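Local coordinates for protein ADP-ribosylglycohydrolase (Thermus thermophilus, PDB 2YZV) that belongs to the ADP-ribosylglycohydrolase family and folds into a largely helical single chain in which two magnesium ions are bound, at residues A135-A140 with P145-L150; A186-E191 with A231-R236; R82-Y87 with R111-G116; D78-Y83 with P118-E123. All coordinates share one frame; numbering follows the deposited sequence.

Contact 1. Residues A135-A140 with P145-L150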
loop_
_atom_site.group_PDB
_atom_site.type_symbol
_atom_site.label_atom_id
_atom_site.label_comp_id
_atom_site.label_asym_id
_atom_site.label_seq_id
_atom_site.Cartn_x
_atom_site.Cartn_y
_atom_site.Cartn_z
ATOM N N ALA A 135 3.877 3.238 0.206
ATOM C CA ALA A 135 4.177 4.225 1.250
ATOM C C ALA A 135 5.639 4.632 1.467
ATOM O O ALA A 135 5.951 5.825 1.483
ATOM C CB ALA A 135 3.565 3.776 2.577
ATOM N N PRO A 136 6.550 3.664 1.643
ATOM C CA PRO A 136 7.958 4.033 1.855
ATOM C C PRO A 136 8.516 5.012 0.815
ATOM O O PRO A 136 9.263 5.936 1.157
ATOM C CB PRO A 136 8.672 2.686 1.824
ATOM C CG PRO A 136 7.647 1.759 2.401
ATOM C CD PRO A 136 6.380 2.200 1.693
ATOM N N LEU A 137 8.156 4.812 -0.448
ATOM C CA LEU A 137 8.640 5.687 -1.510
ATOM C C LEU A 137 8.156 7.116 -1.325
ATOM O O LEU A 137 8.937 8.064 -1.458
ATOM C CB LEU A 137 8.185 5.181 -2.881
ATOM C CG LEU A 137 8.523 6.087 -4.069
ATOM C CD1 LEU A 137 10.029 6.269 -4.179
ATOM C CD2 LEU A 137 7.973 5.468 -5.343
ATOM N N VAL A 138 6.871 7.278 -1.027
ATOM C CA VAL A 138 6.315 8.617 -0.846
ATOM C C VAL A 138 6.863 9.291 0.412
ATOM O O VAL A 138 7.072 10.507 0.431
ATOM C CB VAL A 138 4.766 8.574 -0.791
ATOM C CG1 VAL A 138 4.208 9.973 -0.562
ATOM C CG2 VAL A 138 4.220 8.004 -2.097
ATOM N N LEU A 139 7.106 8.510 1.461
ATOM C CA LEU A 139 7.639 9.087 2.692
ATOM C C LEU A 139 8.994 9.750 2.465
ATOM O O LEU A 139 9.259 10.829 2.997
ATOM C CB LEU A 139 7.779 8.014 3.776
ATOM C CG LEU A 139 6.665 7.940 4.826
ATOM C CD1 LEU A 139 5.320 7.685 4.170
ATOM C CD2 LEU A 139 6.993 6.834 5.810
ATOM N N ALA A 140 9.845 9.106 1.674
ATOM C CA ALA A 140 11.182 9.635 1.412
ATOM C C ALA A 140 11.274 10.596 0.232
ATOM O O ALA A 140 12.082 11.524 0.249
ATOM C CB ALA A 140 12.163 8.483 1.216
ATOM N N PRO A 145 10.082 16.381 -7.542
ATOM C CA PRO A 145 9.229 16.803 -8.654
ATOM C C PRO A 145 8.787 15.644 -9.550
ATOM O O PRO A 145 7.746 15.718 -10.201
ATOM C CB PRO A 145 10.110 17.809 -9.396
ATOM C CG PRO A 145 11.491 17.280 -9.152
ATOM C CD PRO A 145 11.439 16.939 -7.678
ATOM N N ASP A 146 9.577 14.576 -9.572
ATOM C CA ASP A 146 9.263 13.416 -10.399
ATOM C C ASP A 146 8.722 12.251 -9.584
ATOM O O ASP A 146 8.885 11.099 -9.976
ATOM C CB ASP A 146 10.504 12.940 -11.159
ATOM C CG ASP A 146 11.155 14.043 -11.965
ATOM O OD1 ASP A 146 10.420 14.842 -12.579
ATOM O OD2 ASP A 146 12.403 14.097 -11.993
ATOM N N LEU A 147 8.080 12.549 -8.459
ATOM C CA LEU A 147 7.538 11.498 -7.604
ATOM C C LEU A 147 6.678 10.482 -8.345
ATOM O O LEU A 147 6.842 9.277 -8.154
ATOM C CB LEU A 147 6.721 12.099 -6.457
ATOM C CG LEU A 147 5.963 11.069 -5.612
ATOM C CD1 LEU A 147 6.948 10.128 -4.926
ATOM C CD2 LEU A 147 5.096 11.791 -4.583
ATOM N N LEU A 148 5.757 10.953 -9.181
ATOM C CA LEU A 148 4.884 10.031 -9.903
ATOM C C LEU A 148 5.666 9.122 -10.843
ATOM O O LEU A 148 5.314 7.954 -11.025
ATOM C CB LEU A 148 3.801 10.798 -10.673
ATOM C CG LEU A 148 2.963 11.797 -9.863
ATOM C CD1 LEU A 148 1.780 12.259 -10.704
ATOM C CD2 LEU A 148 2.473 11.165 -8.574
ATOM N N SER A 149 6.737 9.655 -11.425
ATOM C CA SER A 149 7.579 8.884 -12.330
ATOM C C SER A 149 8.355 7.829 -11.546
ATOM O O SER A 149 8.544 6.710 -12.018
ATOM C CB SER A 149 8.550 9.812 -13.064
ATOM O OG SER A 149 9.440 9.064 -13.877
ATOM N N LEU A 150 8.810 8.190 -10.350
ATOM C CA LEU A 150 9.539 7.245 -9.514
ATOM C C LEU A 150 8.577 6.138 -9.097
ATOM O O LEU A 150 8.959 4.970 -9.009
ATOM C CB LEU A 150 10.098 7.945 -8.273
ATOM C CG LEU A 150 11.106 9.067 -8.550
ATOM C CD1 LEU A 150 11.505 9.735 -7.241
ATOM C CD2 LEU A 150 12.332 8.495 -9.257
#
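Leu137 and Val138 of helix 135-141 pack against Leu147 and Leu150 of helix 147-156, the next helix in the chain. The contact is buried and apolar, and no hydrogen bond crosses it.

Leu137 reaches furthest over. Its CG is anti to the backbone N (chi1 175°), which sends the branched end toward the first turn of the second helix. Leu137 CD2 comes to rest beside the backbone of Leu150, 3.8 Å from Leu150 O. Leu137 CD2 also lies 4.4 Å from Leu150 CB. Higher up the side chain, Leu137 CG is 4.4 Å from Leu147 CD1.

These are consecutive helices of a fold built of helices and loops, without strands, and a short connection joins them. Asp146 stands at the N-cap position of the second helix, but its side chain makes no capping bond. Its backbone does join the helix: Leu150 N bonds to Asp146 O at 2.9 Å.

Leu147 CD1 is the methyl that serves both residues of the first helix. Besides Leu137 it meets Val138, with Val138 CA 4.4 Å from Leu147 CD1. Val138 CG2 is 4.5 Å from Leu147 CD1. Val138 also touches Leu175 and Leu179 of helix 162-179, and Leu147 touches Arg176 of that helix. Phe74, from a loop, packs on both Leu137 and Leu150.

Contact 2. Residues A186-E191 with A231-R236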
loop_
_atom_site.group_PDB
_atom_site.type_symbol
_atom_site.label_atom_id
_atom_site.label_comp_id
_atom_site.label_asym_id
_atom_site.label_seq_id
_atom_site.Cartn_x
_atom_site.Cartn_y
_atom_site.Cartn_z
ATOM N N ALA A 186 -10.931 16.494 -1.128
ATOM C CA ALA A 186 -9.953 16.764 -2.179
ATOM C C ALA A 186 -9.314 15.464 -2.660
ATOM O O ALA A 186 -9.104 15.271 -3.859
ATOM C CB ALA A 186 -8.879 17.713 -1.659
ATOM N N LEU A 187 -9.005 14.580 -1.718
ATOM C CA LEU A 187 -8.395 13.296 -2.056
ATOM C C LEU A 187 -9.318 12.478 -2.950
ATOM O O LEU A 187 -8.895 11.954 -3.982
ATOM C CB LEU A 187 -8.072 12.519 -0.775
ATOM C CG LEU A 187 -7.021 13.214 0.102
ATOM C CD1 LEU A 187 -6.952 12.558 1.475
ATOM C CD2 LEU A 187 -5.660 13.162 -0.599
ATOM N N LEU A 188 -10.586 12.380 -2.564
ATOM C CA LEU A 188 -11.549 11.612 -3.345
ATOM C C LEU A 188 -11.902 12.246 -4.689
ATOM O O LEU A 188 -12.289 11.546 -5.618
ATOM C CB LEU A 188 -12.822 11.383 -2.522
ATOM C CG LEU A 188 -12.595 10.621 -1.214
ATOM C CD1 LEU A 188 -13.897 10.560 -0.422
ATOM C CD2 LEU A 188 -12.073 9.216 -1.519
ATOM N N ALA A 189 -11.753 13.564 -4.802
ATOM C CA ALA A 189 -12.070 14.243 -6.053
ATOM C C ALA A 189 -11.044 13.911 -7.138
ATOM O O ALA A 189 -11.350 13.992 -8.327
ATOM C CB ALA A 189 -12.152 15.753 -5.830
ATOM N N LEU A 190 -9.828 13.545 -6.726
ATOM C CA LEU A 190 -8.782 13.150 -7.672
ATOM C C LEU A 190 -8.707 14.090 -8.872
ATOM O O LEU A 190 -8.513 13.646 -10.004
ATOM C CB LEU A 190 -9.067 11.724 -8.161
ATOM C CG LEU A 190 -8.973 10.643 -7.076
ATOM C CD1 LEU A 190 -9.801 9.417 -7.441
ATOM C CD2 LEU A 190 -7.508 10.270 -6.886
ATOM N N GLU A 191 -8.836 15.385 -8.610
ATOM C CA GLU A 191 -8.846 16.402 -9.658
ATOM C C GLU A 191 -7.806 16.305 -10.782
ATOM O O GLU A 191 -8.156 16.394 -11.955
ATOM C CB GLU A 191 -8.789 17.792 -9.018
ATOM C CG GLU A 191 -9.068 18.929 -9.984
ATOM C CD GLU A 191 -9.297 20.246 -9.273
ATOM O OE1 GLU A 191 -8.386 20.699 -8.546
ATOM O OE2 GLU A 191 -10.391 20.827 -9.440
ATOM N N ALA A 231 -13.641 2.360 1.206
ATOM C CA ALA A 231 -13.538 2.218 2.654
ATOM C C ALA A 231 -13.138 3.538 3.296
ATOM O O ALA A 231 -13.603 3.882 4.383
ATOM C CB ALA A 231 -12.520 1.130 3.002
ATOM N N PHE A 232 -12.270 4.278 2.613
ATOM C CA PHE A 232 -11.817 5.567 3.118
ATOM C C PHE A 232 -12.977 6.564 3.092
ATOM O O PHE A 232 -13.175 7.326 4.038
ATOM C CB PHE A 232 -10.641 6.070 2.266
ATOM C CG PHE A 232 -10.081 7.396 2.710
ATOM C CD1 PHE A 232 -9.622 7.578 4.012
ATOM C CD2 PHE A 232 -9.978 8.452 1.810
ATOM C CE1 PHE A 232 -9.066 8.799 4.412
ATOM C CE2 PHE A 232 -9.427 9.676 2.197
ATOM C CZ PHE A 232 -8.968 9.849 3.502
ATOM N N ALA A 233 -13.753 6.536 2.017
ATOM C CA ALA A 233 -14.887 7.448 1.882
ATOM C C ALA A 233 -15.983 7.193 2.916
ATOM O O ALA A 233 -16.551 8.136 3.474
ATOM C CB ALA A 233 -15.467 7.344 0.480
ATOM N N ARG A 234 -16.276 5.924 3.181
ATOM C CA ARG A 234 -17.340 5.589 4.121
ATOM C C ARG A 234 -16.927 5.528 5.589
ATOM O O ARG A 234 -17.755 5.751 6.472
ATOM C CB ARG A 234 -17.996 4.265 3.721
ATOM C CG ARG A 234 -18.536 4.242 2.297
ATOM C CD ARG A 234 -19.440 5.437 2.007
ATOM N NE ARG A 234 -19.892 5.421 0.620
ATOM C CZ ARG A 234 -20.255 6.504 -0.060
ATOM N NH1 ARG A 234 -20.224 7.695 0.522
ATOM N NH2 ARG A 234 -20.622 6.395 -1.331
ATOM N N GLY A 235 -15.663 5.218 5.855
ATOM C CA GLY A 235 -15.204 5.153 7.231
ATOM C C GLY A 235 -15.070 6.544 7.819
ATOM O O GLY A 235 -14.536 7.443 7.173
ATOM N N ARG A 236 -15.562 6.729 9.042
ATOM C CA ARG A 236 -15.491 8.028 9.706
ATOM C C ARG A 236 -14.183 8.212 10.473
ATOM O O ARG A 236 -13.826 9.327 10.859
ATOM C CB ARG A 236 -16.695 8.198 10.633
ATOM C CG ARG A 236 -18.005 8.347 9.874
ATOM C CD ARG A 236 -19.204 8.204 10.792
ATOM N NE ARG A 236 -19.351 6.833 11.272
ATOM C CZ ARG A 236 -20.259 6.443 12.162
ATOM N NH1 ARG A 236 -21.106 7.323 12.677
ATOM N NH2 ARG A 236 -20.319 5.172 12.534
#
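The Phe232 ring is the one flat group that meets the other segment. At its edge, near the ring plane, sits a methyl of Leu188, with Leu188 CD2 4.0 Å from Phe232 CD2. A second methyl comes in obliquely: Leu187 CD1 is 3.9 Å from Phe232 CE2 and equally close to Phe232 CZ. The ring also takes part in an edge-to-face pair with Tyr266 and a cation-pi contact with Lys184.

Phe232 CG is anti to its backbone N (chi1 -179°), and this torsion brings the ring against the two leucines. The side chains of Leu187 and Phe232 cross at about a right angle.

Leu188 is forked between two neighbours. While CD2 lies at the ring, Leu188 CD1 packs on Ala233, 3.7 Å from Ala233 CB. This is the closest approach of the two segments. The alanine side chain is small, consistent with the close backbones here, Leu188 CA lying 7.5 Å from Ala233 CA. No hydrogen bond links the segments.

Both helices are ending at this point. Leu190 departs from helical geometry with a positive phi of 44°, and Gly235 is the first residue to do so after the other helix. Gly235 N still bonds to Ala231 O, at 2.9 Å.

The contact thus joins the last turns of helices 184-189 and 221-234. Phe232 is packed by Tyr259 and Leu262 of helix 252-267, whose Tyr266 also touches Leu187. Trp211 from a loop packs on both Leu188 and Ala233.

Contact 3. Residues R82-Y87 with R111-G116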
loop_
_atom_site.group_PDB
_atom_site.type_symbol
_atom_site.label_atom_id
_atom_site.label_comp_id
_atom_site.label_asym_id
_atom_site.label_seq_id
_atom_site.Cartn_x
_atom_site.Cartn_y
_atom_site.Cartn_z
ATOM N N ARG A 82 17.053 -7.141 -3.204
ATOM C CA ARG A 82 16.451 -7.408 -1.905
ATOM C C ARG A 82 15.202 -8.281 -2.007
ATOM O O ARG A 82 15.039 -9.212 -1.220
ATOM C CB ARG A 82 16.119 -6.094 -1.196
ATOM C CG ARG A 82 17.340 -5.250 -0.858
ATOM C CD ARG A 82 16.926 -3.930 -0.230
ATOM N NE ARG A 82 18.051 -3.016 -0.048
ATOM C CZ ARG A 82 18.993 -3.155 0.880
ATOM N NH1 ARG A 82 18.956 -4.173 1.729
ATOM N NH2 ARG A 82 19.977 -2.272 0.954
ATOM N N TYR A 83 14.318 -7.991 -2.963
ATOM C CA TYR A 83 13.111 -8.800 -3.116
ATOM C C TYR A 83 13.500 -10.240 -3.420
ATOM O O TYR A 83 12.927 -11.180 -2.871
ATOM C CB TYR A 83 12.220 -8.302 -4.262
ATOM C CG TYR A 83 11.656 -6.905 -4.127
ATOM C CD1 TYR A 83 11.349 -6.358 -2.881
ATOM C CD2 TYR A 83 11.391 -6.139 -5.263
ATOM C CE1 TYR A 83 10.793 -5.082 -2.773
ATOM C CE2 TYR A 83 10.835 -4.872 -5.167
ATOM C CZ TYR A 83 10.539 -4.345 -3.923
ATOM O OH TYR A 83 9.988 -3.087 -3.840
ATOM N N LEU A 84 14.473 -10.403 -4.314
ATOM C CA LEU A 84 14.944 -11.722 -4.715
ATOM C C LEU A 84 15.538 -12.474 -3.532
ATOM O O LEU A 84 15.286 -13.664 -3.347
ATOM C CB LEU A 84 15.993 -11.590 -5.824
ATOM C CG LEU A 84 16.594 -12.885 -6.378
ATOM C CD1 LEU A 84 15.498 -13.742 -6.991
ATOM C CD2 LEU A 84 17.655 -12.551 -7.418
ATOM N N ARG A 85 16.331 -11.766 -2.735
ATOM C CA ARG A 85 16.973 -12.352 -1.567
ATOM C C ARG A 85 15.923 -12.814 -0.560
ATOM O O ARG A 85 16.103 -13.826 0.115
ATOM C CB ARG A 85 17.917 -11.325 -0.939
ATOM C CG ARG A 85 18.770 -11.841 0.202
ATOM C CD ARG A 85 19.969 -10.924 0.407
ATOM N NE ARG A 85 19.570 -9.522 0.516
ATOM C CZ ARG A 85 20.415 -8.498 0.465
ATOM N NH1 ARG A 85 21.714 -8.713 0.305
ATOM N NH2 ARG A 85 19.963 -7.255 0.570
ATOM N N TRP A 86 14.824 -12.071 -0.467
ATOM C CA TRP A 86 13.743 -12.421 0.448
ATOM C C TRP A 86 12.913 -13.558 -0.138
ATOM O O TRP A 86 12.424 -14.427 0.586
ATOM C CB TRP A 86 12.852 -11.201 0.709
ATOM C CG TRP A 86 11.556 -11.528 1.397
ATOM C CD1 TRP A 86 10.368 -11.842 0.801
ATOM C CD2 TRP A 86 11.330 -11.611 2.810
ATOM N NE1 TRP A 86 9.415 -12.116 1.754
ATOM C CE2 TRP A 86 9.979 -11.981 2.996
ATOM C CE3 TRP A 86 12.138 -11.408 3.938
ATOM C CZ2 TRP A 86 9.416 -12.155 4.265
ATOM C CZ3 TRP A 86 11.578 -11.581 5.202
ATOM C CH2 TRP A 86 10.229 -11.951 5.353
ATOM N N TYR A 87 12.767 -13.544 -1.458
ATOM C CA TYR A 87 12.004 -14.561 -2.168
ATOM C C TYR A 87 12.676 -15.928 -2.086
ATOM O O TYR A 87 12.007 -16.944 -1.902
ATOM C CB TYR A 87 11.841 -14.151 -3.635
ATOM C CG TYR A 87 11.217 -15.207 -4.518
ATOM C CD1 TYR A 87 9.931 -15.686 -4.269
ATOM C CD2 TYR A 87 11.909 -15.720 -5.617
ATOM C CE1 TYR A 87 9.349 -16.651 -5.092
ATOM C CE2 TYR A 87 11.335 -16.685 -6.446
ATOM C CZ TYR A 87 10.057 -17.143 -6.178
ATOM O OH TYR A 87 9.485 -18.089 -6.999
ATOM N N ARG A 111 12.923 -13.421 -13.711
ATOM C CA ARG A 111 13.287 -12.760 -14.960
ATOM C C ARG A 111 14.499 -11.878 -14.661
ATOM O O ARG A 111 15.471 -11.862 -15.414
ATOM C CB ARG A 111 12.120 -11.904 -15.470
ATOM C CG ARG A 111 12.404 -11.132 -16.749
ATOM C CD ARG A 111 11.161 -10.388 -17.240
ATOM N NE ARG A 111 10.128 -11.284 -17.771
ATOM C CZ ARG A 111 8.928 -11.472 -17.228
ATOM N NH1 ARG A 111 8.579 -10.832 -16.118
ATOM N NH2 ARG A 111 8.062 -12.296 -17.805
ATOM N N TYR A 112 14.439 -11.153 -13.548
ATOM C CA TYR A 112 15.540 -10.290 -13.138
ATOM C C TYR A 112 16.792 -11.120 -12.852
ATOM O O TYR A 112 17.901 -10.770 -13.269
ATOM C CB TYR A 112 15.160 -9.500 -11.881
ATOM C CG TYR A 112 16.337 -8.800 -11.247
ATOM C CD1 TYR A 112 16.994 -7.767 -11.913
ATOM C CD2 TYR A 112 16.831 -9.207 -10.007
ATOM C CE1 TYR A 112 18.115 -7.156 -11.365
ATOM C CE2 TYR A 112 17.954 -8.601 -9.447
ATOM C CZ TYR A 112 18.589 -7.578 -10.135
ATOM O OH TYR A 112 19.702 -6.973 -9.601
ATOM N N ALA A 113 16.612 -12.223 -12.137
ATOM C CA ALA A 113 17.728 -13.089 -11.786
ATOM C C ALA A 113 18.462 -13.602 -13.018
ATOM O O ALA A 113 19.678 -13.780 -12.993
ATOM C CB ALA A 113 17.231 -14.266 -10.948
ATOM N N ALA A 114 17.725 -13.826 -14.101
ATOM C CA ALA A 114 18.328 -14.350 -15.319
ATOM C C ALA A 114 18.836 -13.310 -16.308
ATOM O O ALA A 114 19.808 -13.566 -17.030
ATOM C CB ALA A 114 17.343 -15.272 -16.020
ATOM N N THR A 115 18.197 -12.145 -16.342
ATOM C CA THR A 115 18.572 -11.106 -17.301
ATOM C C THR A 115 19.233 -9.856 -16.745
ATOM O O THR A 115 19.880 -9.118 -17.493
ATOM C CB THR A 115 17.349 -10.634 -18.108
ATOM O OG1 THR A 115 16.458 -9.909 -17.249
ATOM C CG2 THR A 115 16.616 -11.826 -18.703
ATOM N N GLY A 116 19.066 -9.612 -15.450
ATOM C CA GLY A 116 19.645 -8.422 -14.851
ATOM C C GLY A 116 18.790 -7.181 -15.058
ATOM O O GLY A 116 19.168 -6.092 -14.625
#
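Arg111 O is gripped by two groups of Thr115. Thr115 N makes the usual helical bond to Arg111 O at 2.9 Å. The hydroxyl Thr115 OG1 donates to Arg111 O at the same length. It approaches from above the carbonyl plane, 45° out of it. Here a threonine side chain folds back onto its own helix, with a chi1 of 69°. Thr115 OG1 is also hydrogen-bonded to Asp117 N, just past the helix.

The motif is a helix pair: helix 76-89 packs its Leu84 against the C-terminal part of helix 105-115. That second helix stops at Gly116, which has a positive phi. Gly116 N is still bonded to Tyr112 O at 2.7 Å.

Tyr112 serves the pair in two ways. Its hydroxyl is bonded to Asp81 OD1 and Lys77 NZ, both from helix 76-89, and these bonds hold the far end of the side chain against that helix. The ring itself receives Leu84 obliquely, with Leu84 CD2 4.3 Å from Tyr112 CD2. Arg111, on the same helix as Tyr112, forms a salt bridge to Asp122 through NH2.

No hydrogen bond connects the two segments themselves. Their contact is small and lies partly at the surface. Leu84 has its CG anti to the backbone N (chi1 -180°), and this directs the branched end to the other helix. There one methyl, Leu84 CD2, touches Ala113 CB at 3.9 Å.

Contact 4. Residues D78-Y83 with P118-E123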
loop_
_atom_site.group_PDB
_atom_site.type_symbol
_atom_site.label_atom_id
_atom_site.label_comp_id
_atom_site.label_asym_id
_atom_site.label_seq_id
_atom_site.Cartn_x
_atom_site.Cartn_y
_atom_site.Cartn_z
ATOM N N ASP A 78 18.782 -2.459 -6.774
ATOM C CA ASP A 78 18.950 -2.856 -5.380
ATOM C C ASP A 78 17.624 -3.326 -4.791
ATOM O O ASP A 78 17.588 -4.237 -3.965
ATOM C CB ASP A 78 19.503 -1.693 -4.554
ATOM C CG ASP A 78 19.695 -2.059 -3.093
ATOM O OD1 ASP A 78 18.844 -1.677 -2.263
ATOM O OD2 ASP A 78 20.691 -2.741 -2.774
ATOM N N GLN A 79 16.531 -2.703 -5.217
ATOM C CA GLN A 79 15.219 -3.103 -4.728
ATOM C C GLN A 79 14.992 -4.567 -5.073
ATOM O O GLN A 79 14.594 -5.364 -4.221
ATOM C CB GLN A 79 14.130 -2.246 -5.372
ATOM C CG GLN A 79 14.074 -0.830 -4.837
ATOM C CD GLN A 79 13.258 0.093 -5.718
ATOM O OE1 GLN A 79 12.355 -0.348 -6.433
ATOM N NE2 GLN A 79 13.563 1.385 -5.662
ATOM N N MET A 80 15.268 -4.917 -6.326
ATOM C CA MET A 80 15.090 -6.281 -6.797
ATOM C C MET A 80 16.072 -7.258 -6.162
ATOM O O MET A 80 15.725 -8.415 -5.932
ATOM C CB MET A 80 15.187 -6.320 -8.326
ATOM C CG MET A 80 13.998 -5.659 -9.023
ATOM S SD MET A 80 12.433 -6.547 -8.761
ATOM C CE MET A 80 12.469 -7.681 -10.171
ATOM N N ASP A 81 17.293 -6.809 -5.876
ATOM C CA ASP A 81 18.261 -7.690 -5.232
ATOM C C ASP A 81 17.669 -8.101 -3.887
ATOM O O ASP A 81 17.756 -9.260 -3.481
ATOM C CB ASP A 81 19.601 -6.982 -4.992
ATOM C CG ASP A 81 20.385 -6.748 -6.269
ATOM O OD1 ASP A 81 20.321 -7.605 -7.175
ATOM O OD2 ASP A 81 21.081 -5.714 -6.359
ATOM N N ARG A 82 17.053 -7.141 -3.204
ATOM C CA ARG A 82 16.451 -7.408 -1.905
ATOM C C ARG A 82 15.202 -8.281 -2.007
ATOM O O ARG A 82 15.039 -9.212 -1.220
ATOM C CB ARG A 82 16.119 -6.094 -1.196
ATOM C CG ARG A 82 17.340 -5.250 -0.858
ATOM C CD ARG A 82 16.926 -3.930 -0.230
ATOM N NE ARG A 82 18.051 -3.016 -0.048
ATOM C CZ ARG A 82 18.993 -3.155 0.880
ATOM N NH1 ARG A 82 18.956 -4.173 1.729
ATOM N NH2 ARG A 82 19.977 -2.272 0.954
ATOM N N TYR A 83 14.318 -7.991 -2.963
ATOM C CA TYR A 83 13.111 -8.800 -3.116
ATOM C C TYR A 83 13.500 -10.240 -3.420
ATOM O O TYR A 83 12.927 -11.180 -2.871
ATOM C CB TYR A 83 12.220 -8.302 -4.262
ATOM C CG TYR A 83 11.656 -6.905 -4.127
ATOM C CD1 TYR A 83 11.349 -6.358 -2.881
ATOM C CD2 TYR A 83 11.391 -6.139 -5.263
ATOM C CE1 TYR A 83 10.793 -5.082 -2.773
ATOM C CE2 TYR A 83 10.835 -4.872 -5.167
ATOM C CZ TYR A 83 10.539 -4.345 -3.923
ATOM O OH TYR A 83 9.988 -3.087 -3.840
ATOM N N PRO A 118 16.154 -4.825 -14.022
ATOM C CA PRO A 118 15.399 -4.530 -12.798
ATOM C C PRO A 118 13.912 -4.267 -13.023
ATOM O O PRO A 118 13.098 -4.511 -12.131
ATOM C CB PRO A 118 16.130 -3.321 -12.228
ATOM C CG PRO A 118 16.619 -2.620 -13.450
ATOM C CD PRO A 118 17.121 -3.754 -14.318
ATOM N N TYR A 119 13.558 -3.771 -14.203
ATOM C CA TYR A 119 12.156 -3.496 -14.516
ATOM C C TYR A 119 11.612 -4.742 -15.194
ATOM O O TYR A 119 11.240 -4.727 -16.371
ATOM C CB TYR A 119 12.067 -2.279 -15.434
ATOM C CG TYR A 119 12.630 -1.036 -14.792
ATOM C CD1 TYR A 119 12.033 -0.483 -13.658
ATOM C CD2 TYR A 119 13.771 -0.422 -15.300
ATOM C CE1 TYR A 119 12.558 0.654 -13.047
ATOM C CE2 TYR A 119 14.307 0.715 -14.695
ATOM C CZ TYR A 119 13.695 1.245 -13.570
ATOM O OH TYR A 119 14.220 2.366 -12.969
ATOM N N ALA A 120 11.562 -5.820 -14.416
ATOM C CA ALA A 120 11.139 -7.126 -14.902
ATOM C C ALA A 120 9.646 -7.393 -14.991
ATOM O O ALA A 120 9.239 -8.511 -15.297
ATOM C CB ALA A 120 11.803 -8.205 -14.066
ATOM N N GLY A 121 8.826 -6.386 -14.720
ATOM C CA GLY A 121 7.394 -6.596 -14.809
ATOM C C GLY A 121 6.986 -6.755 -16.262
ATOM O O GLY A 121 7.630 -6.197 -17.153
ATOM N N ASP A 122 5.939 -7.534 -16.509
ATOM C CA ASP A 122 5.455 -7.730 -17.870
ATOM C C ASP A 122 4.019 -7.235 -17.979
ATOM O O ASP A 122 3.393 -6.896 -16.975
ATOM C CB ASP A 122 5.555 -9.206 -18.285
ATOM C CG ASP A 122 4.810 -10.135 -17.349
ATOM O OD1 ASP A 122 3.608 -9.905 -17.109
ATOM O OD2 ASP A 122 5.428 -11.107 -16.863
ATOM N N GLU A 123 3.506 -7.188 -19.203
ATOM C CA GLU A 123 2.153 -6.705 -19.456
ATOM C C GLU A 123 1.047 -7.549 -18.834
ATOM O O GLU A 123 -0.104 -7.119 -18.780
ATOM C CB GLU A 123 1.935 -6.578 -20.965
ATOM C CG GLU A 123 2.868 -5.564 -21.615
ATOM C CD GLU A 123 2.822 -5.603 -23.128
ATOM O OE1 GLU A 123 3.216 -6.636 -23.714
ATOM O OE2 GLU A 123 2.394 -4.599 -23.732
#
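Met80 carries the whole contact with Pro118 and Ala120. The apolar part is brief: Met80 CE meets Ala120 CB at 4.0 Å, methyl to methyl. The Met80 chain is bent at chi2 (-66°) and chi3 (-90°), and those bends curl it round the Pro118 carbonyl before it ends at Ala120.

The second kind is packing of that chain on a backbone oxygen. Met80 CG lies 3.4 Å from Pro118 O, and Met80 CE is 3.8 Å from the same oxygen. None of this is a hydrogen bond. Pro118 O does accept a weak one from Ala120 N, at 3.0 Å, closing an inverse gamma turn centred on Tyr119.

That tight turn belongs to the loop between helices 105-115 and 129-132, and here it is laid against helix 76-89. The Tyr119 side chain goes to other partners, with its hydroxyl bonded to Arg153 NE and its ring in a cation-pi contact with Arg156.

Ring packing is found within the helix. The Tyr83 ring has Gln79 O over one face, 3.3 Å above the plane and offset toward the rim. Met80 SD lies at the edge of that ring, in its plane.

Charged groups are paired within the helix and with its neighbour. Arg82 NE makes a salt bridge to Asp78 OD1 at 2.7 Å, with an N-H...O angle of 143°. Asp78 OD1 also bonds to Ser68 OG, and Asp78 OD2 pairs with Arg72 NH1, both of helix 57-72.

In the fold
Contacts 1, 2 and 4 are buried, whereas contact 3 is partly open at the surface and lies farthest from the centre of the chain. Contacts 3 and 4 share helix 76-89 and touch each other: Tyr112 of contact 3 packs on Met80 and Pro118 of contact 4. Contact 2 lies on the opposite side of the chain's centre, its own centre about 36 Å from that of contact 3. Contacts 1 to 3 join helix to helix through aliphatic or mixed aromatic packing. Contact 4 instead sets a loop on a helix, with a backbone carbonyl among the touching groups. Contacts 1 and 2 both adjoin helix 162-179.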